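Local coordinates for cell division control protein 45 cdc45 putative (Entamoeba histolytica, PDB 6CC2), which probably serves, like Cdc45 of other eukaryotes, as a component of the Cdc45-MCM-GINS helicase that unwinds DNA during replication, at residues A[26-31]-A[80-85]; A[34-39]-A[376-381]. All blocks are in the same frame, centred on the assembly; numbering follows the deposited sequence.

Contact 1: A[26-31]-A[80-85]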
ATOM      1  N   GLN A  26      -8.666   8.417 -20.190  1.00 24.67           N
ATOM      2  CA  GLN A  26      -8.401   8.997 -18.887  1.00 26.46           C
ATOM      3  C   GLN A  26      -8.365   7.865 -17.874  1.00 23.25           C
ATOM      4  O   GLN A  26      -9.322   7.087 -17.775  1.00 26.17           O
ATOM      5  CB  GLN A  26      -9.498  10.000 -18.536  1.00 33.20           C
ATOM      6  CG  GLN A  26      -9.055  11.168 -17.736  1.00 37.32           C
ATOM      7  CD  GLN A  26     -10.203  12.114 -17.480  1.00 32.58           C
ATOM      8  OE1 GLN A  26     -11.360  11.694 -17.489  1.00 31.72           O
ATOM      9  NE2 GLN A  26      -9.897  13.374 -17.227  1.00 32.33           N
ATOM     10  N   LEU A  27      -7.268   7.761 -17.118  1.00 20.70           N
ATOM     11  CA  LEU A  27      -7.123   6.709 -16.128  1.00 22.29           C
ATOM     12  C   LEU A  27      -7.059   7.327 -14.741  1.00 23.02           C
ATOM     13  O   LEU A  27      -6.143   8.097 -14.449  1.00 22.45           O
ATOM     14  CB  LEU A  27      -5.862   5.872 -16.403  1.00 23.93           C
ATOM     15  CG  LEU A  27      -5.881   5.162 -17.761  1.00 28.05           C
ATOM     16  CD1 LEU A  27      -5.080   5.955 -18.781  1.00 29.50           C
ATOM     17  CD2 LEU A  27      -5.378   3.744 -17.636  1.00 29.38           C
ATOM     18  N   TYR A  28      -8.054   7.017 -13.919  1.00 20.78           N
ATOM     19  CA  TYR A  28      -8.149   7.501 -12.546  1.00 18.83           C
ATOM     20  C   TYR A  28      -7.463   6.487 -11.628  1.00 19.41           C
ATOM     21  O   TYR A  28      -7.833   5.316 -11.599  1.00 20.67           O
ATOM     22  CB  TYR A  28      -9.619   7.679 -12.159  1.00 18.55           C
ATOM     23  CG  TYR A  28     -10.374   8.739 -12.924  1.00 19.84           C
ATOM     24  CD1 TYR A  28     -10.571   8.636 -14.297  1.00 23.01           C
ATOM     25  CD2 TYR A  28     -10.906   9.836 -12.278  1.00 21.27           C
ATOM     26  CE1 TYR A  28     -11.256   9.616 -14.999  1.00 25.18           C
ATOM     27  CE2 TYR A  28     -11.610  10.815 -12.957  1.00 22.84           C
ATOM     28  CZ  TYR A  28     -11.775  10.701 -14.323  1.00 27.21           C
ATOM     29  OH  TYR A  28     -12.469  11.679 -14.993  1.00 28.56           O
ATOM     30  N   VAL A  29      -6.460   6.948 -10.886  1.00 16.16           N
ATOM     31  CA  VAL A  29      -5.546   6.071 -10.178  1.00 16.59           C
ATOM     32  C   VAL A  29      -5.659   6.366  -8.692  1.00 16.63           C
ATOM     33  O   VAL A  29      -5.364   7.482  -8.261  1.00 17.71           O
ATOM     34  CB  VAL A  29      -4.107   6.256 -10.657  1.00 19.35           C
ATOM     35  CG1 VAL A  29      -3.196   5.237  -9.992  1.00 20.40           C
ATOM     36  CG2 VAL A  29      -4.028   6.149 -12.169  1.00 20.61           C
ATOM     37  N   SER A  30      -6.092   5.392  -7.942  1.00 18.00           N
ATOM     38  CA  SER A  30      -6.111   5.511  -6.483  1.00 20.13           C
ATOM     39  C   SER A  30      -4.711   5.277  -5.904  1.00 18.95           C
ATOM     40  O   SER A  30      -3.833   4.741  -6.577  1.00 17.19           O
ATOM     41  CB  SER A  30      -7.130   4.541  -5.928  1.00 22.45           C
ATOM     42  OG  SER A  30      -6.737   3.213  -6.161  1.00 26.87           O
ATOM     43  N   PRO A  31      -4.475   5.688  -4.648  1.00 17.67           N
ATOM     44  CA  PRO A  31      -3.082   5.775  -4.141  1.00 19.05           C
ATOM     45  C   PRO A  31      -2.522   4.472  -3.583  1.00 19.25           C
ATOM     46  O   PRO A  31      -2.270   4.315  -2.385  1.00 19.73           O
ATOM     47  CB  PRO A  31      -3.178   6.849  -3.054  1.00 23.74           C
ATOM     48  CG  PRO A  31      -4.617   7.292  -2.994  1.00 28.47           C
ATOM     49  CD  PRO A  31      -5.443   6.316  -3.727  1.00 23.71           C
ATOM     50  N   VAL A  80     -12.784   6.041 -19.885  1.00 23.49           N
ATOM     51  CA  VAL A  80     -12.171   6.201 -18.567  1.00 26.45           C
ATOM     52  C   VAL A  80     -11.924   4.822 -17.976  1.00 26.01           C
ATOM     53  O   VAL A  80     -12.735   3.901 -18.142  1.00 23.47           O
ATOM     54  CB  VAL A  80     -13.035   7.054 -17.612  1.00 26.52           C
ATOM     55  CG1 VAL A  80     -13.234   8.421 -18.202  1.00 23.01           C
ATOM     56  CG2 VAL A  80     -14.363   6.367 -17.318  1.00 30.44           C
ATOM     57  N   PHE A  81     -10.787   4.689 -17.299  1.00 23.84           N
ATOM     58  CA  PHE A  81     -10.467   3.541 -16.466  1.00 22.47           C
ATOM     59  C   PHE A  81     -10.395   4.018 -15.022  1.00 22.02           C
ATOM     60  O   PHE A  81      -9.749   5.030 -14.745  1.00 24.10           O
ATOM     61  CB  PHE A  81      -9.115   2.934 -16.850  1.00 21.74           C
ATOM     62  CG  PHE A  81      -9.142   2.158 -18.105  1.00 21.30           C
ATOM     63  CD1 PHE A  81      -9.042   2.794 -19.336  1.00 24.65           C
ATOM     64  CD2 PHE A  81      -9.254   0.769 -18.077  1.00 21.46           C
ATOM     65  CE1 PHE A  81      -9.040   2.060 -20.508  1.00 25.44           C
ATOM     66  CE2 PHE A  81      -9.260   0.043 -19.258  1.00 21.85           C
ATOM     67  CZ  PHE A  81      -9.166   0.691 -20.464  1.00 25.39           C
ATOM     68  N   PHE A  82     -11.060   3.303 -14.125  1.00 18.36           N
ATOM     69  CA  PHE A  82     -10.943   3.505 -12.688  1.00 20.81           C
ATOM     70  C   PHE A  82     -10.090   2.365 -12.148  1.00 21.06           C
ATOM     71  O   PHE A  82     -10.440   1.183 -12.320  1.00 19.49           O
ATOM     72  CB  PHE A  82     -12.319   3.525 -12.029  1.00 21.19           C
ATOM     73  CG  PHE A  82     -13.227   4.627 -12.532  1.00 25.23           C
ATOM     74  CD1 PHE A  82     -12.724   5.882 -12.841  1.00 30.81           C
ATOM     75  CD2 PHE A  82     -14.572   4.397 -12.703  1.00 28.73           C
ATOM     76  CE1 PHE A  82     -13.556   6.896 -13.297  1.00 31.63           C
ATOM     77  CE2 PHE A  82     -15.415   5.410 -13.155  1.00 26.52           C
ATOM     78  CZ  PHE A  82     -14.901   6.667 -13.454  1.00 25.45           C
ATOM     79  N   ILE A  83      -8.956   2.713 -11.536  1.00 18.78           N
ATOM     80  CA  ILE A  83      -7.961   1.725 -11.107  1.00 17.79           C
ATOM     81  C   ILE A  83      -7.925   1.647  -9.581  1.00 19.86           C
ATOM     82  O   ILE A  83      -7.591   2.627  -8.903  1.00 20.14           O
ATOM     83  CB  ILE A  83      -6.577   2.063 -11.685  1.00 18.25           C
ATOM     84  CG1 ILE A  83      -6.635   2.045 -13.216  1.00 21.64           C
ATOM     85  CG2 ILE A  83      -5.521   1.095 -11.163  1.00 19.03           C
ATOM     86  CD1 ILE A  83      -5.346   2.488 -13.894  1.00 27.72           C
ATOM     87  N   ASP A  84      -8.236   0.449  -9.071  1.00 19.73           N
ATOM     88  CA  ASP A  84      -8.223   0.095  -7.634  1.00 20.42           C
ATOM     89  C   ASP A  84      -9.217   0.928  -6.838  1.00 22.37           C
ATOM     90  O   ASP A  84      -9.078   1.114  -5.641  1.00 22.17           O
ATOM     91  CB  ASP A  84      -6.818   0.164  -7.025  1.00 20.85           C
ATOM     92  CG  ASP A  84      -6.491  -1.072  -6.151  1.00 28.93           C
ATOM     93  OD1 ASP A  84      -7.315  -2.017  -6.098  1.00 26.97           O
ATOM     94  OD2 ASP A  84      -5.404  -1.111  -5.522  1.00 30.16           O
ATOM     95  N   CYS A  85     -10.259   1.411  -7.506  1.00 19.78           N
ATOM     96  CA  CYS A  85     -11.389   2.052  -6.862  1.00 21.78           C
ATOM     97  C   CYS A  85     -12.607   1.883  -7.763  1.00 21.41           C
ATOM     98  O   CYS A  85     -12.490   1.436  -8.909  1.00 21.95           O
ATOM     99  CB  CYS A  85     -11.122   3.533  -6.593  1.00 22.43           C
ATOM    100  SG  CYS A  85     -10.813   4.530  -8.079  1.00 22.22           S
TER

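Contact 2: A[34-39]-A[376-381]. With EDO (1,2-ethanediol), chain J.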
ATOM      1  N   ASP A  34       0.212  -0.855  -6.361  1.00 18.05           N
ATOM      2  CA  ASP A  34      -0.443  -1.749  -7.332  1.00 18.69           C
ATOM      3  C   ASP A  34      -1.181  -0.958  -8.402  1.00 17.64           C
ATOM      4  O   ASP A  34      -1.134  -1.296  -9.593  1.00 17.80           O
ATOM      5  CB  ASP A  34      -1.396  -2.679  -6.577  1.00 19.64           C
ATOM      6  CG  ASP A  34      -1.838  -3.889  -7.383  1.00 21.87           C
ATOM      7  OD1 ASP A  34      -1.171  -4.308  -8.365  1.00 19.56           O
ATOM      8  OD2 ASP A  34      -2.878  -4.460  -6.987  1.00 21.24           O
ATOM      9  N   ALA A  35      -1.872   0.105  -8.009  1.00 16.57           N
ATOM     10  CA  ALA A  35      -2.561   0.936  -8.984  1.00 16.23           C
ATOM     11  C   ALA A  35      -1.582   1.595  -9.949  1.00 16.35           C
ATOM     12  O   ALA A  35      -1.861   1.665 -11.149  1.00 18.36           O
ATOM     13  CB  ALA A  35      -3.412   1.995  -8.282  1.00 16.92           C
ATOM     14  N   ILE A  36      -0.430   2.056  -9.458  1.00 14.81           N
ATOM     15  CA  ILE A  36       0.571   2.639 -10.358  1.00 14.42           C
ATOM     16  C   ILE A  36       1.065   1.583 -11.338  1.00 16.65           C
ATOM     17  O   ILE A  36       1.256   1.848 -12.537  1.00 17.63           O
ATOM     18  CB  ILE A  36       1.737   3.256  -9.581  1.00 17.76           C
ATOM     19  CG1 ILE A  36       1.234   4.332  -8.602  1.00 20.40           C
ATOM     20  CG2 ILE A  36       2.762   3.897 -10.554  1.00 17.64           C
ATOM     21  CD1 ILE A  36       2.341   5.043  -7.838  1.00 22.27           C
ATOM     22  N   VAL A  37       1.294   0.365 -10.838  1.00 16.37           N
ATOM     23  CA  VAL A  37       1.712  -0.737 -11.712  1.00 17.74           C
ATOM     24  C   VAL A  37       0.694  -0.952 -12.821  1.00 16.92           C
ATOM     25  O   VAL A  37       1.045  -1.140 -13.989  1.00 16.77           O
ATOM     26  CB  VAL A  37       1.913  -2.020 -10.886  1.00 18.32           C
ATOM     27  CG1 VAL A  37       1.998  -3.247 -11.776  1.00 18.04           C
ATOM     28  CG2 VAL A  37       3.151  -1.882  -9.980  1.00 20.29           C
ATOM     29  N   CYS A  38      -0.602  -0.971 -12.469  1.00 17.70           N
ATOM     30  CA  CYS A  38      -1.636  -1.171 -13.473  1.00 18.26           C
ATOM     31  C   CYS A  38      -1.585  -0.071 -14.524  1.00 19.22           C
ATOM     32  O   CYS A  38      -1.539  -0.346 -15.729  1.00 21.20           O
ATOM     33  CB  CYS A  38      -3.001  -1.244 -12.781  1.00 20.50           C
ATOM     34  SG  CYS A  38      -4.406  -1.511 -13.890  1.00 20.17           S
ATOM     35  N   TYR A  39      -1.538   1.184 -14.081  1.00 18.43           N
ATOM     36  CA  TYR A  39      -1.379   2.292 -15.009  1.00 19.70           C
ATOM     37  C   TYR A  39      -0.167   2.093 -15.915  1.00 17.96           C
ATOM     38  O   TYR A  39      -0.236   2.319 -17.122  1.00 20.34           O
ATOM     39  CB  TYR A  39      -1.227   3.607 -14.250  1.00 17.26           C
ATOM     40  CG  TYR A  39      -1.103   4.790 -15.168  1.00 18.78           C
ATOM     41  CD1 TYR A  39       0.148   5.191 -15.647  1.00 20.68           C
ATOM     42  CD2 TYR A  39      -2.210   5.481 -15.605  1.00 22.52           C
ATOM     43  CE1 TYR A  39       0.280   6.244 -16.508  1.00 21.21           C
ATOM     44  CE2 TYR A  39      -2.085   6.537 -16.463  1.00 23.80           C
ATOM     45  CZ  TYR A  39      -0.841   6.914 -16.923  1.00 23.29           C
ATOM     46  OH  TYR A  39      -0.707   7.984 -17.801  1.00 25.21           O
ATOM     47  N   GLN A 376       0.875  14.991  -7.343  1.00 23.75           N
ATOM     48  CA  GLN A 376       2.292  15.052  -7.688  1.00 24.49           C
ATOM     49  C   GLN A 376       3.012  13.743  -7.385  1.00 22.53           C
ATOM     50  O   GLN A 376       3.825  13.275  -8.196  1.00 24.69           O
ATOM     51  CB  GLN A 376       2.977  16.184  -6.923  1.00 33.81           C
ATOM     52  CG  GLN A 376       2.367  17.556  -7.181  1.00 56.82           C
ATOM     53  CD  GLN A 376       3.244  18.691  -6.692  1.00 73.19           C
ATOM     54  OE1 GLN A 376       3.280  19.759  -7.301  1.00 71.98           O
ATOM     55  NE2 GLN A 376       3.956  18.467  -5.589  1.00 83.57           N
ATOM     56  N   GLN A 377       2.719  13.129  -6.244  1.00 19.87           N
ATOM     57  CA  GLN A 377       3.489  11.960  -5.832  1.00 20.50           C
ATOM     58  C   GLN A 377       3.191  10.758  -6.727  1.00 20.12           C
ATOM     59  O   GLN A 377       4.039   9.888  -6.884  1.00 19.69           O
ATOM     60  CB  GLN A 377       3.214  11.595  -4.367  1.00 20.96           C
ATOM     61  CG  GLN A 377       3.779  12.620  -3.365  1.00 23.73           C
ATOM     62  CD  GLN A 377       5.212  12.987  -3.643  1.00 27.45           C
ATOM     63  OE1 GLN A 377       6.137  12.211  -3.379  1.00 31.27           O
ATOM     64  NE2 GLN A 377       5.413  14.165  -4.199  1.00 24.70           N
ATOM     65  N   PHE A 378       2.007  10.707  -7.344  1.00 18.85           N
ATOM     66  CA  PHE A 378       1.763   9.661  -8.338  1.00 17.85           C
ATOM     67  C   PHE A 378       2.876   9.621  -9.390  1.00 19.32           C
ATOM     68  O   PHE A 378       3.383   8.542  -9.726  1.00 19.02           O
ATOM     69  CB  PHE A 378       0.422   9.857  -9.029  1.00 19.58           C
ATOM     70  CG  PHE A 378       0.306   9.065 -10.295  1.00 20.44           C
ATOM     71  CD1 PHE A 378      -0.066   7.728 -10.235  1.00 19.47           C
ATOM     72  CD2 PHE A 378       0.589   9.637 -11.524  1.00 20.97           C
ATOM     73  CE1 PHE A 378      -0.133   6.970 -11.406  1.00 19.19           C
ATOM     74  CE2 PHE A 378       0.520   8.906 -12.672  1.00 18.62           C
ATOM     75  CZ  PHE A 378       0.154   7.576 -12.630  1.00 18.98           C
ATOM     76  N   TRP A 379       3.265  10.788  -9.911  1.00 19.77           N
ATOM     77  CA  TRP A 379       4.263  10.833 -10.976  1.00 20.68           C
ATOM     78  C   TRP A 379       5.651  10.497 -10.468  1.00 21.33           C
ATOM     79  O   TRP A 379       6.445   9.897 -11.194  1.00 22.17           O
ATOM     80  CB  TRP A 379       4.232  12.210 -11.657  1.00 21.87           C
ATOM     81  CG  TRP A 379       3.035  12.337 -12.524  1.00 24.20           C
ATOM     82  CD1 TRP A 379       1.954  13.138 -12.325  1.00 27.05           C
ATOM     83  CD2 TRP A 379       2.770  11.600 -13.722  1.00 25.11           C
ATOM     84  NE1 TRP A 379       1.036  12.955 -13.328  1.00 27.46           N
ATOM     85  CE2 TRP A 379       1.516  12.020 -14.206  1.00 26.88           C
ATOM     86  CE3 TRP A 379       3.475  10.617 -14.433  1.00 26.42           C
ATOM     87  CZ2 TRP A 379       0.955  11.501 -15.371  1.00 30.19           C
ATOM     88  CZ3 TRP A 379       2.915  10.108 -15.590  1.00 32.49           C
ATOM     89  CH2 TRP A 379       1.673  10.551 -16.047  1.00 29.93           C
ATOM     90  N   GLU A 380       5.958  10.851  -9.219  1.00 20.27           N
ATOM     91  CA  GLU A 380       7.215  10.422  -8.629  1.00 20.94           C
ATOM     92  C   GLU A 380       7.269   8.905  -8.504  1.00 18.49           C
ATOM     93  O   GLU A 380       8.323   8.291  -8.736  1.00 21.68           O
ATOM     94  CB  GLU A 380       7.414  11.085  -7.271  1.00 24.68           C
ATOM     95  CG  GLU A 380       7.525  12.602  -7.328  1.00 31.16           C
ATOM     96  CD  GLU A 380       8.730  13.071  -8.145  1.00 49.16           C
ATOM     97  OE1 GLU A 380       9.782  12.396  -8.111  1.00 52.09           O
ATOM     98  OE2 GLU A 380       8.620  14.110  -8.828  1.00 56.70           O
ATOM     99  N   GLY A 381       6.160   8.287  -8.077  1.00 17.49           N
ATOM    100  CA  GLY A 381       6.130   6.838  -7.958  1.00 19.55           C
ATOM    101  C   GLY A 381       6.225   6.156  -9.311  1.00 21.50           C
ATOM    102  O   GLY A 381       6.918   5.151  -9.461  1.00 20.86           O
TER
HETATM  103  C1  EDO J 609       2.818   8.135 -18.993  1.00 47.90           C
HETATM  104  O1  EDO J 609       1.410   8.378 -19.128  1.00 38.63           O
HETATM  105  C2  EDO J 609       3.214   6.987 -19.910  1.00 59.98           C
HETATM  106  O2  EDO J 609       2.808   7.282 -21.254  1.00 61.43           O

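Contact 1: A[26-31]-A[80-85]
Y28 packs on F82 midway along a parallel strand pair, where Q26 to V29 lie beside V80 to I83 inside a parallel sheet, consistent with the RecJ-like N-terminal fold of Cdc45 proteins. Backbone bonds alternate: F81 N gives to Q26 O (2.9 Å), Y28 N to F81 O (2.7 Å) and I83 N to Y28 O (2.8 Å), while L27 and V29 bond to strand 53-57 and V58. At the end of the pair, I83 O takes two donors from S30, the first residue after its strand: the backbone N at 3.3 Å and OG at 2.9 Å. With chi1 66° OG lies between its own N and carbonyl carbon, and meets I83 O on an in-plane lone pair. On the Y28 side F82 turns its edge to the tyrosine face in a T-shaped stack, planes at 82°, CE1 lying 3.6 Å from Y28 CD1. Y28 OH donates to Q26 OE1 (2.7 Å) from above the carbonyl plane; Q26 NE2 bonds to T71 OG1. On the other side L27 CD2 touches F81 CB and I83 CD1. D84 OD1 is hydrogen-bonded to S108 OG and OD2 to T32 OG1; D107 OD1, a like charge, lies close to OD1. The two S30 donors thus carry the pairing one residue past its strand, and the Y28 and T71 bonds fix the rotation of the buried Q26 amide.

Contact 2: A[34-39]-A[376-381]
Helix 34-39, bearing I36 and Y39, passes helix 376-381, bearing F378 and G381, at a crossing angle of -68° with the axes 10.5 Å apart at closest approach and I36 and G381 as the nearest CA pair. The first of them belongs to the helical connection of a beta-alpha-beta crossover, between the adjacent parallel strands 24-29 and 53-57; the second comes from far along the chain and packs beside it on the same side of that sheet. The side-chain contact is apolar and centres on F378. Its chi1 of 164° sets CG anti to the backbone N, and the ring enters between the helices and also reaches V29, A55 and P57 of the sheet. There it presents its edge to the face of Y39 in a T-shaped stack: the planes stand at 90°, the centroids are 5.3 Å apart, and F378 CZ lies above the tyrosine plane, offset toward the rim and 3.8 Å from Y39 CD1. I36 and F378 run antiparallel alongside each other, CG1 of I36 coming within 4.0 Å of F378 CD1. I36 CD1 packs 4.2 Å from the CA of G381, where the glycine offers only its backbone. W379, exposed to solvent, lies beside them: its indole has F378 CE2 over the centre of one face, and its CH2 is 3.9 Å from the Y39 hydroxyl oxygen OH. A 1,2-ethanediol molecule, probably from the crystallisation liquor, sits at the edges of both the tyrosine and the indole and is also hydrogen-bonded to E47 OE2 and H53 NE2; its O1 makes a short 2.5 Å hydrogen bond with Y39 OH.

From the N terminus, strand 24-29 supplies the first half of contact 1 and, after a short turn, helix 33-48 supplies the first half of contact 2. Contact 1 then closes a loop of 48 residues, through that helix, strand 53-57 and helix 61-71, at strand 77-83. Contact 2 closes a loop of 336 residues, reaching helix 374-385. Their segments alternate, so the two closures cross rather than nest. They also touch: A35 CB rests on V29 CG1 and S30 O, I83 CG2 meets A35 CA, and L27 CB meets Y39 CD2. Together they tie the N-terminal sheet to two helices on one of its faces, the crossover helix and one from far along the chain.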